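Local coordinates for G-protein interacting protein 1 (Dictyostelium discoideum, PDB 5Z1N) that probably binds heterotrimeric G proteins through their beta-gamma subunits, sequestering them in the cytosol during chemotaxis, and holds phospholipid in its C-terminal TNFAIP8-like helical domain, at residues K26-E31 and L135-K140; L45-F50 and P115-H120; R81-K86 and K140-L145. One frame throughout, in Å; residues are numbered along the deposited sequence. Where two conformers were deposited one is given.

Overall arrangement
All three contacts belong to the TNFAIP8-like helical domain that encloses the phosphatidylethanolamine. Interactions 1 and 3 are neighbours, with centres about 12 Å apart, and share Lys140 of helix 135-144. They meet directly where Val28 CG1 packs on Val141 CG2 at 3.8 Å and Arg27 CB on Leu145 CD2 at 3.7 Å. Interaction 2 lies across the chain's centre from interaction 3, about 34 Å away between centres, and about 26 Å from interaction 1. The lipid joins the distant regions: Phe137 and Phe138 of interaction 1 reach one acyl tail near its end, whereas Leu45 and Phe49 of interaction 2 line the glycerol and the start of that same tail.

Interaction 1: residues K26-E31 and L135-K140. With PEF (di-palmitoyl-3-sn-phosphatidylethanolamine), chain B.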
loop_
_atom_site.group_PDB
_atom_site.type_symbol
_atom_site.label_atom_id
_atom_site.label_comp_id
_atom_site.label_asym_id
_atom_site.label_seq_id
_atom_site.Cartn_x
_atom_site.Cartn_y
_atom_site.Cartn_z
ATOM N N LYS A 26 -5.402 11.797 4.070
ATOM C CA LYS A 26 -5.942 13.128 4.332
ATOM C C LYS A 26 -6.006 13.399 5.828
ATOM O O LYS A 26 -5.559 14.448 6.305
ATOM C CB LYS A 26 -7.335 13.271 3.712
ATOM C CG LYS A 26 -7.354 13.665 2.247
ATOM C CD LYS A 26 -8.678 14.315 1.856
ATOM C CE LYS A 26 -9.846 13.371 2.055
ATOM N NZ LYS A 26 -11.138 14.010 1.662
ATOM N N ARG A 27 -6.543 12.441 6.589
ATOM C CA ARG A 27 -6.708 12.657 8.022
ATOM C C ARG A 27 -5.373 12.782 8.750
ATOM O O ARG A 27 -5.272 13.544 9.718
ATOM C CB ARG A 27 -7.544 11.527 8.624
ATOM C CG ARG A 27 -8.974 11.466 8.095
ATOM C CD ARG A 27 -9.803 12.678 8.524
ATOM N NE ARG A 27 -9.677 13.809 7.605
ATOM C CZ ARG A 27 -10.459 14.009 6.549
ATOM N NH1 ARG A 27 -10.271 15.066 5.775
ATOM N NH2 ARG A 27 -11.429 13.149 6.264
ATOM N N VAL A 28 -4.339 12.060 8.314
ATOM C CA VAL A 28 -3.081 12.092 9.056
ATOM C C VAL A 28 -2.113 13.179 8.599
ATOM O O VAL A 28 -1.214 13.551 9.368
ATOM C CB VAL A 28 -2.357 10.737 8.990
ATOM C CG1 VAL A 28 -3.213 9.646 9.613
ATOM C CG2 VAL A 28 -2.000 10.414 7.561
ATOM N N SER A 29 -2.246 13.684 7.372
ATOM C CA SER A 29 -1.346 14.732 6.900
ATOM C C SER A 29 -2.130 15.885 6.283
ATOM O O SER A 29 -2.613 16.760 7.009
ATOM C CB SER A 29 -0.328 14.171 5.903
ATOM O OG SER A 29 -0.963 13.597 4.776
ATOM N N ASN A 30 -2.262 15.907 4.957
ATOM C CA ASN A 30 -2.931 17.020 4.295
ATOM C C ASN A 30 -3.422 16.581 2.922
ATOM O O ASN A 30 -3.057 15.519 2.416
ATOM C CB ASN A 30 -2.006 18.236 4.176
ATOM C CG ASN A 30 -0.695 17.907 3.495
ATOM O OD1 ASN A 30 -0.641 17.726 2.280
ATOM N ND2 ASN A 30 0.374 17.824 4.279
ATOM N N GLU A 31 -4.250 17.437 2.317
ATOM C CA GLU A 31 -4.845 17.109 1.025
ATOM C C GLU A 31 -3.807 17.033 -0.086
ATOM O O GLU A 31 -3.965 16.244 -1.024
ATOM C CB GLU A 31 -5.906 18.138 0.660
ATOM C CG GLU A 31 -7.171 18.034 1.472
ATOM C CD GLU A 31 -8.319 18.749 0.804
ATOM O OE1 GLU A 31 -8.439 19.980 0.989
ATOM O OE2 GLU A 31 -9.086 18.081 0.077
ATOM N N LEU A 135 6.272 3.361 9.793
ATOM C CA LEU A 135 5.809 3.058 11.143
ATOM C C LEU A 135 5.189 4.280 11.811
ATOM O O LEU A 135 4.261 4.142 12.617
ATOM C CB LEU A 135 6.968 2.515 11.979
ATOM C CG LEU A 135 6.648 2.039 13.396
ATOM C CD1 LEU A 135 5.501 1.041 13.387
ATOM C CD2 LEU A 135 7.887 1.426 14.030
ATOM N N ASP A 136 5.676 5.484 11.491
ATOM C CA ASP A 136 5.059 6.694 12.035
ATOM C C ASP A 136 3.630 6.853 11.532
ATOM O O ASP A 136 2.728 7.233 12.294
ATOM C CB ASP A 136 5.885 7.923 11.663
ATOM C CG ASP A 136 7.301 7.858 12.194
ATOM O OD1 ASP A 136 7.508 7.305 13.289
ATOM O OD2 ASP A 136 8.208 8.367 11.510
ATOM N N PHE A 137 3.412 6.577 10.243
ATOM C CA PHE A 137 2.067 6.600 9.676
ATOM C C PHE A 137 1.160 5.618 10.406
ATOM O O PHE A 137 0.038 5.962 10.800
ATOM C CB PHE A 137 2.152 6.280 8.178
ATOM C CG PHE A 137 0.826 6.250 7.465
ATOM C CD1 PHE A 137 -0.146 7.205 7.713
ATOM C CD2 PHE A 137 0.568 5.279 6.511
ATOM C CE1 PHE A 137 -1.357 7.171 7.040
ATOM C CE2 PHE A 137 -0.636 5.246 5.834
ATOM C CZ PHE A 137 -1.600 6.195 6.098
ATOM N N PHE A 138 1.652 4.400 10.637
ATOM C CA PHE A 138 0.837 3.385 11.295
ATOM C C PHE A 138 0.497 3.790 12.726
ATOM O O PHE A 138 -0.663 3.705 13.142
ATOM C CB PHE A 138 1.554 2.031 11.265
ATOM C CG PHE A 138 1.754 1.473 9.877
ATOM C CD1 PHE A 138 0.989 1.923 8.810
ATOM C CD2 PHE A 138 2.712 0.494 9.642
ATOM C CE1 PHE A 138 1.176 1.408 7.535
ATOM C CE2 PHE A 138 2.905 -0.022 8.372
ATOM C CZ PHE A 138 2.133 0.433 7.316
ATOM N N THR A 139 1.491 4.243 13.500
ATOM C CA THR A 139 1.217 4.604 14.892
ATOM C C THR A 139 0.235 5.769 14.974
ATOM O O THR A 139 -0.707 5.745 15.784
ATOM C CB THR A 139 2.514 4.934 15.635
ATOM O OG1 THR A 139 3.175 6.031 14.998
ATOM C CG2 THR A 139 3.443 3.728 15.661
ATOM N N LYS A 140 0.428 6.789 14.132
ATOM C CA LYS A 140 -0.532 7.888 14.087
ATOM C C LYS A 140 -1.932 7.379 13.763
ATOM O O LYS A 140 -2.911 7.788 14.392
ATOM C CB LYS A 140 -0.092 8.933 13.062
ATOM C CG LYS A 140 -1.083 10.074 12.864
ATOM C CD LYS A 140 -0.830 11.213 13.843
ATOM C CE LYS A 140 -1.896 12.298 13.726
ATOM N NZ LYS A 140 -1.802 13.270 14.851
HETATM C C2 PEF B . -6.672 -4.699 -9.229
HETATM C C1 PEF B . -6.007 -5.782 -10.070
HETATM N N PEF B . -6.990 -11.635 -9.981
HETATM C C3 PEF B . -7.978 -5.187 -8.622
HETATM C C4 PEF B . -5.528 -9.800 -10.572
HETATM C C5 PEF B . -5.760 -11.301 -10.667
HETATM C C10 PEF B . -5.754 -2.958 -7.879
HETATM C C11 PEF B . -4.678 -2.420 -6.968
HETATM C C12 PEF B . -5.259 -1.614 -5.811
HETATM C C13 PEF B . -4.150 -1.396 -4.787
HETATM C C14 PEF B . -4.544 -0.466 -3.645
HETATM C C15 PEF B . -3.517 -0.604 -2.523
HETATM C C16 PEF B . -3.768 0.379 -1.389
HETATM C C17 PEF B . -3.006 -0.018 -0.127
HETATM C C18 PEF B . -1.558 -0.396 -0.424
HETATM C C19 PEF B . -0.622 0.076 0.684
HETATM C C20 PEF B . -1.106 -0.343 2.069
HETATM C C21 PEF B . -1.136 0.856 3.010
HETATM C C22 PEF B . -1.738 0.493 4.361
HETATM C C23 PEF B . -2.123 1.744 5.146
HETATM C C24 PEF B . -2.608 1.379 6.543
HETATM C C25 PEF B . -3.156 2.588 7.268
HETATM C C30 PEF B . -7.709 -5.524 -6.185
HETATM C C31 PEF B . -7.394 -6.412 -5.006
HETATM C C32 PEF B . -5.986 -6.123 -4.499
HETATM C C33 PEF B . -4.929 -6.617 -5.479
HETATM C C34 PEF B . -3.654 -5.791 -5.358
HETATM C C35 PEF B . -2.521 -6.398 -6.180
HETATM C C36 PEF B . -1.484 -5.345 -6.554
HETATM C C37 PEF B . -0.152 -5.973 -6.953
HETATM C C38 PEF B . 0.803 -4.916 -7.502
HETATM C C39 PEF B . 2.145 -4.944 -6.778
HETATM C C40 PEF B . 3.122 -3.920 -7.347
HETATM C C41 PEF B . 2.595 -2.494 -7.226
HETATM C C42 PEF B . 2.412 -2.070 -5.772
HETATM C C43 PEF B . 2.076 -0.586 -5.682
HETATM C C44 PEF B . 1.850 -0.147 -4.241
HETATM C C45 PEF B . 1.741 1.360 -4.152
HETATM O O4 PEF B . -6.591 -2.228 -8.380
HETATM O O5 PEF B . -7.994 -4.348 -6.026
HETATM O O2 PEF B . -5.788 -4.380 -8.164
HETATM O O3 PEF B . -7.654 -6.051 -7.537
HETATM O O1P PEF B . -7.602 -7.711 -12.861
HETATM O O2P PEF B . -5.105 -7.582 -12.042
HETATM O O3P PEF B . -6.990 -6.644 -10.628
HETATM O O4P PEF B . -6.718 -9.095 -10.923
HETATM P P PEF B . -6.576 -7.726 -11.747
#
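The Phe137 ring turns its edge to Val28: CG2 lies near the ring plane, 3.3 Å from CE1 and 3.7 Å from CD1. The other branch of the valine, CG1, stands 4.0 Å from the same CE1, so both methyls straddle one corner of the ring. Across the ring, at CE2, the end of a lipid acyl tail arrives obliquely, with C23 of the phosphatidylethanolamine 3.9 Å away. Phe138 meets that tail as well, its CE1 3.9 Å from C24. Phe137 has CG anti to the backbone N (chi1 179°), which swings the ring off helix 135-144 and into the gap between Val28 and the lipid. Lys140 packs its aliphatic part on the valine, CG lying 3.9 Å from Val28 CG1. In the conformer given, a bend at chi2 (88°) then carries the lysine onward, and NZ forms a salt bridge with Asp144. The meeting is thus wholly apolar. It joins the C-terminal end of helix 12-28 to helix 135-144: Ile24 and Ile25 continue the packing on Phe137, the Phe131 ring meets it as well, and Phe138 rests against helix 92-113.

Interaction 2: residues L45-F50 and P115-H120. With PEF (di-palmitoyl-3-sn-phosphatidylethanolamine), chain B.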
loop_
_atom_site.group_PDB
_atom_site.type_symbol
_atom_site.label_atom_id
_atom_site.label_comp_id
_atom_site.label_asym_id
_atom_site.label_seq_id
_atom_site.Cartn_x
_atom_site.Cartn_y
_atom_site.Cartn_z
ATOM N N LEU A 45 0.897 1.342 -10.039
ATOM C CA LEU A 45 0.043 0.202 -10.363
ATOM C C LEU A 45 -0.157 0.071 -11.866
ATOM O O LEU A 45 0.024 -1.012 -12.437
ATOM C CB LEU A 45 -1.310 0.349 -9.672
ATOM C CG LEU A 45 -1.393 0.070 -8.177
ATOM C CD1 LEU A 45 -2.711 0.616 -7.649
ATOM C CD2 LEU A 45 -1.260 -1.424 -7.903
ATOM N N ILE A 46 -0.550 1.167 -12.519
ATOM C CA ILE A 46 -0.800 1.147 -13.956
ATOM C C ILE A 46 0.430 0.660 -14.708
ATOM O O ILE A 46 0.321 -0.141 -15.644
ATOM C CB ILE A 46 -1.244 2.540 -14.443
ATOM C CG1 ILE A 46 -2.650 2.871 -13.930
ATOM C CG2 ILE A 46 -1.190 2.628 -15.964
ATOM C CD1 ILE A 46 -3.565 1.683 -13.845
ATOM N N LYS A 47 1.620 1.118 -14.305
ATOM C CA LYS A 47 2.832 0.686 -15.001
ATOM C C LYS A 47 3.083 -0.808 -14.803
ATOM O O LYS A 47 3.356 -1.536 -15.769
ATOM C CB LYS A 47 4.034 1.508 -14.530
ATOM C CG LYS A 47 5.278 1.355 -15.404
ATOM C CD LYS A 47 5.287 2.345 -16.570
ATOM C CE LYS A 47 6.713 2.667 -17.038
ATOM N NZ LYS A 47 6.753 3.427 -18.323
ATOM N N VAL A 48 2.993 -1.287 -13.558
ATOM C CA VAL A 48 3.220 -2.710 -13.300
ATOM C C VAL A 48 2.254 -3.562 -14.117
ATOM O O VAL A 48 2.656 -4.513 -14.799
ATOM C CB VAL A 48 3.101 -3.019 -11.798
ATOM C CG1 VAL A 48 3.222 -4.519 -11.567
ATOM C CG2 VAL A 48 4.166 -2.274 -11.016
ATOM N N PHE A 49 0.961 -3.230 -14.057
ATOM C CA PHE A 49 -0.031 -3.967 -14.834
ATOM C C PHE A 49 0.272 -3.892 -16.325
ATOM O O PHE A 49 0.067 -4.866 -17.059
ATOM C CB PHE A 49 -1.433 -3.425 -14.549
ATOM C CG PHE A 49 -1.911 -3.678 -13.145
ATOM C CD1 PHE A 49 -1.750 -4.919 -12.557
ATOM C CD2 PHE A 49 -2.527 -2.672 -12.417
ATOM C CE1 PHE A 49 -2.190 -5.153 -11.268
ATOM C CE2 PHE A 49 -2.969 -2.900 -11.129
ATOM C CZ PHE A 49 -2.799 -4.143 -10.553
ATOM N N PHE A 50 0.760 -2.739 -16.789
ATOM C CA PHE A 50 1.056 -2.567 -18.205
ATOM C C PHE A 50 2.145 -3.528 -18.657
ATOM O O PHE A 50 2.014 -4.188 -19.695
ATOM C CB PHE A 50 1.467 -1.121 -18.487
ATOM C CG PHE A 50 1.893 -0.873 -19.910
ATOM C CD1 PHE A 50 0.955 -0.577 -20.887
ATOM C CD2 PHE A 50 3.231 -0.925 -20.269
ATOM C CE1 PHE A 50 1.342 -0.348 -22.195
ATOM C CE2 PHE A 50 3.624 -0.697 -21.576
ATOM C CZ PHE A 50 2.682 -0.406 -22.539
ATOM N N PRO A 115 14.024 -1.385 -15.199
ATOM C CA PRO A 115 14.184 -1.334 -16.663
ATOM C C PRO A 115 13.186 -0.432 -17.375
ATOM O O PRO A 115 13.346 -0.217 -18.584
ATOM C CB PRO A 115 13.991 -2.797 -17.093
ATOM C CG PRO A 115 14.185 -3.600 -15.860
ATOM C CD PRO A 115 13.674 -2.745 -14.752
ATOM N N PHE A 116 12.174 0.101 -16.683
ATOM C CA PHE A 116 11.100 0.844 -17.338
ATOM C C PHE A 116 10.853 2.239 -16.783
ATOM O O PHE A 116 10.208 3.043 -17.469
ATOM C CB PHE A 116 9.785 0.056 -17.262
ATOM C CG PHE A 116 9.944 -1.411 -17.536
ATOM C CD1 PHE A 116 9.924 -2.331 -16.500
ATOM C CD2 PHE A 116 10.119 -1.874 -18.831
ATOM C CE1 PHE A 116 10.072 -3.687 -16.750
ATOM C CE2 PHE A 116 10.265 -3.227 -19.088
ATOM C CZ PHE A 116 10.242 -4.133 -18.043
ATOM N N PHE A 117 11.324 2.552 -15.582
ATOM C CA PHE A 117 11.118 3.843 -14.941
ATOM C C PHE A 117 12.388 4.680 -15.014
ATOM O O PHE A 117 13.487 4.171 -14.784
ATOM C CB PHE A 117 10.745 3.652 -13.470
ATOM C CG PHE A 117 9.271 3.665 -13.195
ATOM C CD1 PHE A 117 8.348 3.662 -14.218
ATOM C CD2 PHE A 117 8.813 3.667 -11.891
ATOM C CE1 PHE A 117 6.991 3.678 -13.935
ATOM C CE2 PHE A 117 7.464 3.676 -11.607
ATOM C CZ PHE A 117 6.552 3.679 -12.630
ATOM N N ARG A 118 12.229 5.976 -15.301
ATOM C CA ARG A 118 13.330 6.910 -15.131
ATOM C C ARG A 118 13.719 6.979 -13.654
ATOM O O ARG A 118 12.909 6.667 -12.777
ATOM C CB ARG A 118 12.941 8.299 -15.634
ATOM C CG ARG A 118 12.485 8.339 -17.077
ATOM C CD ARG A 118 12.142 9.758 -17.497
ATOM N NE ARG A 118 10.980 10.295 -16.792
ATOM C CZ ARG A 118 11.039 11.233 -15.850
ATOM N NH1 ARG A 118 12.210 11.747 -15.489
ATOM N NH2 ARG A 118 9.927 11.666 -15.273
ATOM N N PRO A 119 14.959 7.385 -13.354
ATOM C CA PRO A 119 15.378 7.454 -11.942
ATOM C C PRO A 119 14.445 8.277 -11.066
ATOM O O PRO A 119 14.207 7.908 -9.910
ATOM C CB PRO A 119 16.778 8.079 -12.029
ATOM C CG PRO A 119 17.273 7.696 -13.381
ATOM C CD PRO A 119 16.061 7.727 -14.273
ATOM N N HIS A 120 13.893 9.374 -11.593
ATOM C CA HIS A 120 12.966 10.182 -10.806
ATOM C C HIS A 120 11.737 9.377 -10.393
ATOM O O HIS A 120 11.228 9.535 -9.277
ATOM C CB HIS A 120 12.552 11.426 -11.592
ATOM C CG HIS A 120 11.610 12.320 -10.848
ATOM N ND1 HIS A 120 10.244 12.137 -10.862
ATOM C CD2 HIS A 120 11.838 13.394 -10.056
ATOM C CE1 HIS A 120 9.670 13.065 -10.117
ATOM N NE2 HIS A 120 10.614 13.842 -9.618
HETATM C C2 PEF B . -6.672 -4.699 -9.229
HETATM C C1 PEF B . -6.007 -5.782 -10.070
HETATM N N PEF B . -6.990 -11.635 -9.981
HETATM C C3 PEF B . -7.978 -5.187 -8.622
HETATM C C4 PEF B . -5.528 -9.800 -10.572
HETATM C C5 PEF B . -5.760 -11.301 -10.667
HETATM C C10 PEF B . -5.754 -2.958 -7.879
HETATM C C11 PEF B . -4.678 -2.420 -6.968
HETATM C C12 PEF B . -5.259 -1.614 -5.811
HETATM C C13 PEF B . -4.150 -1.396 -4.787
HETATM C C14 PEF B . -4.544 -0.466 -3.645
HETATM C C15 PEF B . -3.517 -0.604 -2.523
HETATM C C16 PEF B . -3.768 0.379 -1.389
HETATM C C17 PEF B . -3.006 -0.018 -0.127
HETATM C C18 PEF B . -1.558 -0.396 -0.424
HETATM C C19 PEF B . -0.622 0.076 0.684
HETATM C C20 PEF B . -1.106 -0.343 2.069
HETATM C C21 PEF B . -1.136 0.856 3.010
HETATM C C22 PEF B . -1.738 0.493 4.361
HETATM C C23 PEF B . -2.123 1.744 5.146
HETATM C C24 PEF B . -2.608 1.379 6.543
HETATM C C25 PEF B . -3.156 2.588 7.268
HETATM C C30 PEF B . -7.709 -5.524 -6.185
HETATM C C31 PEF B . -7.394 -6.412 -5.006
HETATM C C32 PEF B . -5.986 -6.123 -4.499
HETATM C C33 PEF B . -4.929 -6.617 -5.479
HETATM C C34 PEF B . -3.654 -5.791 -5.358
HETATM C C35 PEF B . -2.521 -6.398 -6.180
HETATM C C36 PEF B . -1.484 -5.345 -6.554
HETATM C C37 PEF B . -0.152 -5.973 -6.953
HETATM C C38 PEF B . 0.803 -4.916 -7.502
HETATM C C39 PEF B . 2.145 -4.944 -6.778
HETATM C C40 PEF B . 3.122 -3.920 -7.347
HETATM C C41 PEF B . 2.595 -2.494 -7.226
HETATM C C42 PEF B . 2.412 -2.070 -5.772
HETATM C C43 PEF B . 2.076 -0.586 -5.682
HETATM C C44 PEF B . 1.850 -0.147 -4.241
HETATM C C45 PEF B . 1.741 1.360 -4.152
HETATM O O4 PEF B . -6.591 -2.228 -8.380
HETATM O O5 PEF B . -7.994 -4.348 -6.026
HETATM O O2 PEF B . -5.788 -4.380 -8.164
HETATM O O3 PEF B . -7.654 -6.051 -7.537
HETATM O O1P PEF B . -7.602 -7.711 -12.861
HETATM O O2P PEF B . -5.105 -7.582 -12.042
HETATM O O3P PEF B . -6.990 -6.644 -10.628
HETATM O O4P PEF B . -6.718 -9.095 -10.923
HETATM P P PEF B . -6.576 -7.726 -11.747
#
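In this TNFAIP8-like helical domain, the link leading into helix 119-132 is fastened to the flank of helix 31-53 by Lys47, whose aliphatic chain lies against Phe117 and Phe116. Arg118 occupies the N-cap position of helix 119-132, so the contact sits just ahead of that helix. With chi1 at -167° Lys47 leaves its helix extended, and a bend at chi2 (88°) folds the methylenes past the Phe117 ring; the two side chains run in opposite directions. CG approaches obliquely, 3.2 Å from Phe117 CE1. CE lies 3.3 Å from the same carbon, near the ring plane, and CD 3.4 Å from it, a tight fit of the methylenes along one corner of the ring. Nearer the tip, Lys47 CE lies 3.5 Å from Phe116 O and 4.0 Å from Phe116 CB. Beyond CE the ammonium group turns to a hydrogen bond with Tyr51 OH, and the Tyr51 ring in turn stacks with Phe116.

Another part of the same helical segment serves the lipid. Leu45 puts CD1 3.7 Å from C11 at the start of one acyl chain, and Phe49 CZ lies 3.6 Å from C1 of the glycerol. A single stretch of helix 31-53 therefore lines the phospholipid pocket and carries the 115-120 link. Chemically, the contact is mixed: the lysine's methylenes pack on Phe117, CE, probably polarised by the adjoining ammonium, faces the Phe116 carbonyl, and NZ has its hydrogen bond with Tyr51 OH.

Interaction 3: residues R81-K86 and K140-L145; sequences RYYGVK and KVWDDL
A water joins Tyr83 to the backbone of Val141 and Leu145 with three hydrogen bonds: it accepts from Tyr83 OH at 3.1 Å and from Leu145 N at 2.7 Å, and donates to Val141 O at 2.6 Å. It thereby fixes the phenol against the 140-145 segment. A second water does the same for the backbone of the loop, accepting from Gly84 N (2.8 Å) and donating both to Lys86 O (2.8 Å) and to Trp142 O (2.9 Å). Alongside these bridges Tyr83 and Trp142 form a T-shaped pair. The edge of Tyr83 points at the face of the Trp142 five-membered ring, centroids 5.3 Å apart and planes at 85°, with Tyr83 CD1 3.8 Å from Trp142 CD1. A chi1 of 178° extends Tyr83 away from its own N, which sends the ring across the end of the 140-145 segment and brings OH to Leu145. The indole is held from its own edge too, NE1 being bonded to Ala79 O. The contact thus ties the loop after helix 59-81 to helix 135-144: Trp142 also packs on Leu76 and Phe80 of helix 59-81, while Tyr83 and Val141 both reach Leu151 of helix 151-158.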
loop_
_atom_site.group_PDB
_atom_site.type_symbol
_atom_site.label_atom_id
_atom_site.label_comp_id
_atom_site.label_asym_id
_atom_site.label_seq_id
_atom_site.Cartn_x
_atom_site.Cartn_y
_atom_site.Cartn_z
ATOM N N ARG A 81 -6.597 -6.103 14.830
ATOM C CA ARG A 81 -7.387 -6.822 15.826
ATOM C C ARG A 81 -7.404 -6.071 17.152
ATOM O O ARG A 81 -8.373 -6.174 17.914
ATOM C CB ARG A 81 -6.846 -8.243 16.009
ATOM C CG ARG A 81 -7.576 -9.073 17.070
ATOM C CD ARG A 81 -6.829 -9.044 18.395
ATOM N NE ARG A 81 -7.468 -9.840 19.439
ATOM C CZ ARG A 81 -8.392 -9.371 20.270
ATOM N NH1 ARG A 81 -8.916 -10.162 21.196
ATOM N NH2 ARG A 81 -8.800 -8.113 20.171
ATOM N N TYR A 82 -6.359 -5.293 17.432
ATOM C CA TYR A 82 -6.260 -4.534 18.670
ATOM C C TYR A 82 -6.592 -3.061 18.487
ATOM O O TYR A 82 -6.471 -2.290 19.444
ATOM C CB TYR A 82 -4.856 -4.682 19.268
ATOM C CG TYR A 82 -4.454 -6.123 19.471
ATOM C CD1 TYR A 82 -4.885 -6.833 20.585
ATOM C CD2 TYR A 82 -3.666 -6.783 18.534
ATOM C CE1 TYR A 82 -4.524 -8.163 20.769
ATOM C CE2 TYR A 82 -3.301 -8.106 18.709
ATOM C CZ TYR A 82 -3.734 -8.791 19.826
ATOM O OH TYR A 82 -3.375 -10.109 19.991
ATOM N N TYR A 83 -7.009 -2.651 17.292
ATOM C CA TYR A 83 -7.375 -1.258 17.072
ATOM C C TYR A 83 -8.586 -0.903 17.921
ATOM O O TYR A 83 -9.647 -1.523 17.798
ATOM C CB TYR A 83 -7.664 -1.006 15.594
ATOM C CG TYR A 83 -8.108 0.412 15.295
ATOM C CD1 TYR A 83 -7.207 1.466 15.338
ATOM C CD2 TYR A 83 -9.430 0.694 14.974
ATOM C CE1 TYR A 83 -7.611 2.769 15.068
ATOM C CE2 TYR A 83 -9.844 1.991 14.700
ATOM C CZ TYR A 83 -8.931 3.021 14.750
ATOM O OH TYR A 83 -9.341 4.304 14.479
ATOM N N GLY A 84 -8.420 0.089 18.793
ATOM C CA GLY A 84 -9.476 0.518 19.679
ATOM C C GLY A 84 -9.430 -0.083 21.066
ATOM O O GLY A 84 -10.132 0.412 21.953
ATOM N N VAL A 85 -8.637 -1.130 21.286
ATOM C CA VAL A 85 -8.499 -1.723 22.614
ATOM C C VAL A 85 -7.078 -1.657 23.152
ATOM O O VAL A 85 -6.880 -1.887 24.356
ATOM C CB VAL A 85 -9.013 -3.180 22.648
ATOM C CG1 VAL A 85 -10.525 -3.215 22.464
ATOM C CG2 VAL A 85 -8.329 -4.024 21.590
ATOM N N LYS A 86 -6.083 -1.360 22.318
ATOM C CA LYS A 86 -4.717 -1.133 22.767
ATOM C C LYS A 86 -4.172 0.121 22.103
ATOM O O LYS A 86 -4.570 0.473 20.988
ATOM C CB LYS A 86 -3.805 -2.325 22.445
ATOM C CG LYS A 86 -4.084 -3.571 23.269
ATOM C CD LYS A 86 -3.003 -4.618 23.064
ATOM C CE LYS A 86 -3.226 -5.827 23.957
ATOM N NZ LYS A 86 -2.080 -6.780 23.888
ATOM N N LYS A 140 0.428 6.789 14.132
ATOM C CA LYS A 140 -0.532 7.888 14.087
ATOM C C LYS A 140 -1.932 7.379 13.763
ATOM O O LYS A 140 -2.911 7.788 14.392
ATOM C CB LYS A 140 -0.092 8.933 13.062
ATOM C CG LYS A 140 -1.083 10.074 12.864
ATOM C CD LYS A 140 -0.830 11.213 13.843
ATOM C CE LYS A 140 -1.896 12.298 13.726
ATOM N NZ LYS A 140 -1.802 13.270 14.851
ATOM N N VAL A 141 -2.043 6.477 12.788
ATOM C CA VAL A 141 -3.349 5.947 12.402
ATOM C C VAL A 141 -3.994 5.204 13.568
ATOM O O VAL A 141 -5.180 5.389 13.869
ATOM C CB VAL A 141 -3.206 5.044 11.163
ATOM C CG1 VAL A 141 -4.383 4.091 11.046
ATOM C CG2 VAL A 141 -3.074 5.898 9.907
ATOM N N TRP A 142 -3.218 4.365 14.255
ATOM C CA TRP A 142 -3.772 3.529 15.308
ATOM C C TRP A 142 -4.126 4.321 16.559
ATOM O O TRP A 142 -4.924 3.835 17.368
ATOM C CB TRP A 142 -2.797 2.403 15.661
ATOM C CG TRP A 142 -3.226 1.057 15.153
ATOM C CD1 TRP A 142 -3.742 0.027 15.890
ATOM C CD2 TRP A 142 -3.183 0.595 13.797
ATOM N NE1 TRP A 142 -4.015 -1.046 15.078
ATOM C CE2 TRP A 142 -3.684 -0.725 13.790
ATOM C CE3 TRP A 142 -2.767 1.167 12.590
ATOM C CZ2 TRP A 142 -3.781 -1.480 12.624
ATOM C CZ3 TRP A 142 -2.863 0.412 11.429
ATOM C CH2 TRP A 142 -3.366 -0.897 11.456
ATOM N N ASP A 143 -3.563 5.518 16.744
ATOM C CA ASP A 143 -3.856 6.291 17.948
ATOM C C ASP A 143 -4.765 7.494 17.737
ATOM O O ASP A 143 -5.530 7.833 18.641
ATOM C CB ASP A 143 -2.556 6.782 18.597
ATOM C CG ASP A 143 -2.006 5.804 19.602
ATOM O OD1 ASP A 143 -2.651 4.758 19.830
ATOM O OD2 ASP A 143 -0.932 6.078 20.171
ATOM N N ASP A 144 -4.710 8.147 16.579
ATOM C CA ASP A 144 -5.253 9.493 16.428
ATOM C C ASP A 144 -6.396 9.584 15.423
ATOM O O ASP A 144 -6.837 10.696 15.108
ATOM C CB ASP A 144 -4.131 10.463 16.032
ATOM C CG ASP A 144 -3.133 10.695 17.157
ATOM O OD1 ASP A 144 -3.414 10.279 18.302
ATOM O OD2 ASP A 144 -2.061 11.286 16.898
ATOM N N LEU A 145 -6.891 8.463 14.913
ATOM C CA LEU A 145 -8.005 8.493 13.976
ATOM C C LEU A 145 -9.334 8.390 14.712
ATOM O O LEU A 145 -9.439 7.765 15.771
ATOM C CB LEU A 145 -7.909 7.355 12.957
ATOM C CG LEU A 145 -6.955 7.490 11.772
ATOM C CD1 LEU A 145 -7.212 6.369 10.779
ATOM C CD2 LEU A 145 -7.095 8.845 11.099
HETATM O O HOH W 1 -6.957 5.919 15.662
HETATM O O HOH W 2 -5.892 1.391 18.659
#